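Local coordinates for protein ABC transporter permease (Klebsiella pneumoniae, PDB 5NUP) that is the lipoprotein MlaA, probably binding phospholipids at the outer membrane and helping to keep lipid asymmetry there, at residues R144-D149 with Q204-I209. Residues are numbered along the deposited sequence; the frame is centred on the assembly and turned at random.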
ATOM      1  N   ARG F 144       3.632 -62.406  11.928  1.00 83.87           N
ATOM      2  CA  ARG F 144       3.504 -61.220  12.769  1.00 85.12           C
ATOM      3  C   ARG F 144       3.806 -59.919  12.022  1.00 84.58           C
ATOM      4  O   ARG F 144       3.038 -58.961  12.123  1.00 83.17           O
ATOM      5  CB  ARG F 144       4.402 -61.314  14.019  1.00 88.26           C
ATOM      6  CG  ARG F 144       4.543 -59.965  14.743  1.00 88.17           C
ATOM      7  CD  ARG F 144       5.609 -59.956  15.837  1.00 87.33           C
ATOM      8  NE  ARG F 144       6.771 -59.151  15.471  1.00 81.28           N
ATOM      9  CZ  ARG F 144       7.881 -59.068  16.198  1.00 83.38           C
ATOM     10  NH1 ARG F 144       7.994 -59.741  17.343  1.00 84.97           N
ATOM     11  NH2 ARG F 144       8.888 -58.323  15.769  1.00 81.88           N
ATOM     12  N   ASP F 145       4.901 -59.850  11.266  1.00 88.46           N
ATOM     13  CA  ASP F 145       5.254 -58.564  10.657  1.00 79.14           C
ATOM     14  C   ASP F 145       4.653 -58.395   9.264  1.00 76.83           C
ATOM     15  O   ASP F 145       3.760 -57.564   9.084  1.00 82.39           O
ATOM     16  CB  ASP F 145       6.770 -58.395  10.615  1.00 74.63           C
ATOM     17  CG  ASP F 145       7.355 -58.156  11.986  1.00 77.07           C
ATOM     18  OD1 ASP F 145       6.580 -58.134  12.972  1.00 77.65           O
ATOM     19  OD2 ASP F 145       8.582 -57.973  12.082  1.00 80.50           O
ATOM     20  N   GLU F 146       5.136 -59.130   8.271  1.00 71.64           N
ATOM     21  CA  GLU F 146       4.373 -59.218   7.035  1.00 70.42           C
ATOM     22  C   GLU F 146       3.015 -59.800   7.399  1.00 78.80           C
ATOM     23  O   GLU F 146       2.910 -60.689   8.247  1.00 88.23           O
ATOM     24  CB  GLU F 146       5.093 -60.094   6.004  1.00 70.08           C
ATOM     25  CG  GLU F 146       6.266 -59.394   5.337  1.00 70.77           C
ATOM     26  CD  GLU F 146       7.540 -59.471   6.169  1.00 79.39           C
ATOM     27  OE1 GLU F 146       8.513 -58.752   5.859  1.00 85.32           O
ATOM     28  OE2 GLU F 146       7.562 -60.232   7.151  1.00 84.27           O
ATOM     29  N   GLY F 147       1.962 -59.277   6.828  1.00 79.31           N
ATOM     30  CA  GLY F 147       0.677 -59.814   7.283  1.00 86.09           C
ATOM     31  C   GLY F 147       0.108 -59.151   8.534  1.00 85.61           C
ATOM     32  O   GLY F 147      -1.055 -58.750   8.546  1.00 85.22           O
ATOM     33  N   GLY F 148       0.897 -59.056   9.605  1.00 84.69           N
ATOM     34  CA  GLY F 148       0.523 -58.141  10.670  1.00 73.67           C
ATOM     35  C   GLY F 148       0.562 -56.696  10.200  1.00 72.12           C
ATOM     36  O   GLY F 148      -0.365 -55.923  10.450  1.00 72.10           O
ATOM     37  N   ASP F 149       1.610 -56.321   9.462  1.00 70.86           N
ATOM     38  CA  ASP F 149       1.614 -54.997   8.850  1.00 69.29           C
ATOM     39  C   ASP F 149       0.392 -54.795   7.964  1.00 69.34           C
ATOM     40  O   ASP F 149      -0.002 -53.651   7.718  1.00 68.46           O
ATOM     41  CB  ASP F 149       2.877 -54.743   8.021  1.00 68.18           C
ATOM     42  CG  ASP F 149       4.088 -54.402   8.876  1.00 77.79           C
ATOM     43  OD1 ASP F 149       4.025 -54.544  10.124  1.00 81.16           O
ATOM     44  OD2 ASP F 149       5.094 -53.946   8.291  1.00 80.22           O
ATOM     45  N   GLN F 204      17.456 -59.753  12.308  1.00108.55           N
ATOM     46  CA  GLN F 204      18.259 -58.656  12.840  1.00115.65           C
ATOM     47  C   GLN F 204      17.630 -57.310  12.493  1.00116.49           C
ATOM     48  O   GLN F 204      17.492 -56.435  13.358  1.00116.15           O
ATOM     49  CB  GLN F 204      19.679 -58.739  12.270  1.00121.24           C
ATOM     50  CG  GLN F 204      20.396 -60.052  12.578  1.00130.20           C
ATOM     51  CD  GLN F 204      21.906 -59.937  12.652  1.00134.87           C
ATOM     52  OE1 GLN F 204      22.497 -59.000  12.117  1.00138.44           O
ATOM     53  NE2 GLN F 204      22.543 -60.911  13.299  1.00132.02           N
ATOM     54  N   ARG F 205      17.224 -57.147  11.223  1.00112.61           N
ATOM     55  CA  ARG F 205      16.551 -55.926  10.780  1.00109.44           C
ATOM     56  C   ARG F 205      15.167 -55.801  11.412  1.00104.37           C
ATOM     57  O   ARG F 205      14.766 -54.706  11.817  1.00103.84           O
ATOM     58  CB  ARG F 205      16.466 -55.907   9.245  1.00113.20           C
ATOM     59  CG  ARG F 205      17.634 -55.161   8.549  1.00119.99           C
ATOM     60  CD  ARG F 205      17.738 -55.485   7.032  1.00125.98           C
ATOM     61  NE  ARG F 205      19.131 -55.467   6.552  1.00130.12           N
ATOM     62  CZ  ARG F 205      19.558 -56.013   5.411  1.00123.61           C
ATOM     63  NH1 ARG F 205      18.704 -56.625   4.603  1.00121.04           N
ATOM     64  NH2 ARG F 205      20.842 -55.945   5.073  1.00119.33           N
ATOM     65  N   HIS F 206      14.439 -56.917  11.551  1.00 96.79           N
ATOM     66  CA  HIS F 206      13.056 -56.865  12.027  1.00 87.32           C
ATOM     67  C   HIS F 206      12.942 -56.743  13.542  1.00 92.12           C
ATOM     68  O   HIS F 206      11.941 -56.203  14.031  1.00 92.36           O
ATOM     69  CB  HIS F 206      12.288 -58.102  11.574  1.00 77.85           C
ATOM     70  CG  HIS F 206      11.587 -57.936  10.269  1.00 76.28           C
ATOM     71  ND1 HIS F 206      10.217 -57.832  10.181  1.00 75.24           N
ATOM     72  CD2 HIS F 206      12.055 -57.870   9.001  1.00 76.45           C
ATOM     73  CE1 HIS F 206       9.868 -57.699   8.914  1.00 75.13           C
ATOM     74  NE2 HIS F 206      10.964 -57.719   8.177  1.00 77.32           N
ATOM     75  N   ASP F 207      13.914 -57.268  14.303  1.00100.55           N
ATOM     76  CA  ASP F 207      13.907 -57.061  15.750  1.00100.82           C
ATOM     77  C   ASP F 207      14.374 -55.666  16.125  1.00110.81           C
ATOM     78  O   ASP F 207      13.969 -55.140  17.167  1.00117.91           O
ATOM     79  CB  ASP F 207      14.810 -58.058  16.482  1.00 97.25           C
ATOM     80  CG  ASP F 207      14.131 -59.382  16.770  1.00 90.52           C
ATOM     81  OD1 ASP F 207      12.881 -59.436  16.791  1.00 87.71           O
ATOM     82  OD2 ASP F 207      14.858 -60.345  17.079  1.00 89.01           O
ATOM     83  N   PHE F 208      15.224 -55.056  15.300  1.00111.29           N
ATOM     84  CA  PHE F 208      15.658 -53.693  15.575  1.00105.97           C
ATOM     85  C   PHE F 208      14.494 -52.712  15.505  1.00 97.36           C
ATOM     86  O   PHE F 208      14.468 -51.729  16.249  1.00 95.78           O
ATOM     87  CB  PHE F 208      16.765 -53.293  14.608  1.00102.18           C
ATOM     88  CG  PHE F 208      17.361 -51.957  14.899  1.00102.70           C
ATOM     89  CD1 PHE F 208      18.106 -51.760  16.049  1.00102.82           C
ATOM     90  CD2 PHE F 208      17.186 -50.895  14.022  1.00106.60           C
ATOM     91  CE1 PHE F 208      18.664 -50.524  16.322  1.00108.70           C
ATOM     92  CE2 PHE F 208      17.745 -49.650  14.284  1.00108.61           C
ATOM     93  CZ  PHE F 208      18.484 -49.465  15.439  1.00110.45           C
ATOM     94  N   ILE F 209      13.516 -52.976  14.634  1.00 94.30           N
ATOM     95  CA  ILE F 209      12.407 -52.050  14.421  1.00 89.31           C
ATOM     96  C   ILE F 209      11.443 -52.011  15.619  1.00 91.94           C
ATOM     97  O   ILE F 209      10.831 -50.967  15.876  1.00100.99           O
ATOM     98  CB  ILE F 209      11.710 -52.400  13.085  1.00 88.48           C
ATOM     99  CG1 ILE F 209      12.284 -51.568  11.936  1.00 86.94           C
ATOM    100  CG2 ILE F 209      10.244 -52.112  13.118  1.00 87.99           C
ATOM    101  CD1 ILE F 209      13.794 -51.516  11.866  1.00 89.28           C
TER
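His206 reaches from helix 194-209 into the loop that follows strand 139-141 and gives its ND1 hydrogen to the carboxylate of Asp145. ND1 lies 2.5 Å from Asp145 OD2, and the N-H...O angle is 176°, almost straight. OD2 accepts with its anti lone pair, on the side away from OD1, and the oxygen sits in the imidazole plane. Ring and carboxylate are nearly coplanar, 17° apart, with the two side chains running past each other in opposite directions.

The other carboxylate oxygen is taken by a salt bridge within the loop. Arg144 NE donates to Asp145 OD1 over 2.7 Å, from the syn side and tilted out of the carboxylate plane, while OD1 stays close to the guanidinium plane. Beyond this bridge, Arg144 NH2 stands 4.1 Å from His206 O, too long to count as a bond. Tyr129 adds a cation-pi contact to Arg144.

Glu146 meets the same imidazole at its edge, its side chain crossing that of His206 at about a right angle. Glu146 OE1 lies 3.5 Å from both His206 CE1 and His206 NE2, beside that edge and near the ring plane, with no hydrogen bond between them. The Glu146 chain bends at chi2 (83°), which turns CD toward the imidazole; Glu146 OE2 is hydrogen-bonded to the hydroxyl of Tyr202, whose ring also stacks with that of His206.

Asp145 thus links Arg144 to His206 through its two oxygens, tying the loop to the C-terminal part of helix 194-209. The ND1 bond and the Tyr202 stack should restrain rotation of the imidazole; two carboxylates close to its edge would probably stabilise a positive charge on it, although Arg144 would partly offset that pull.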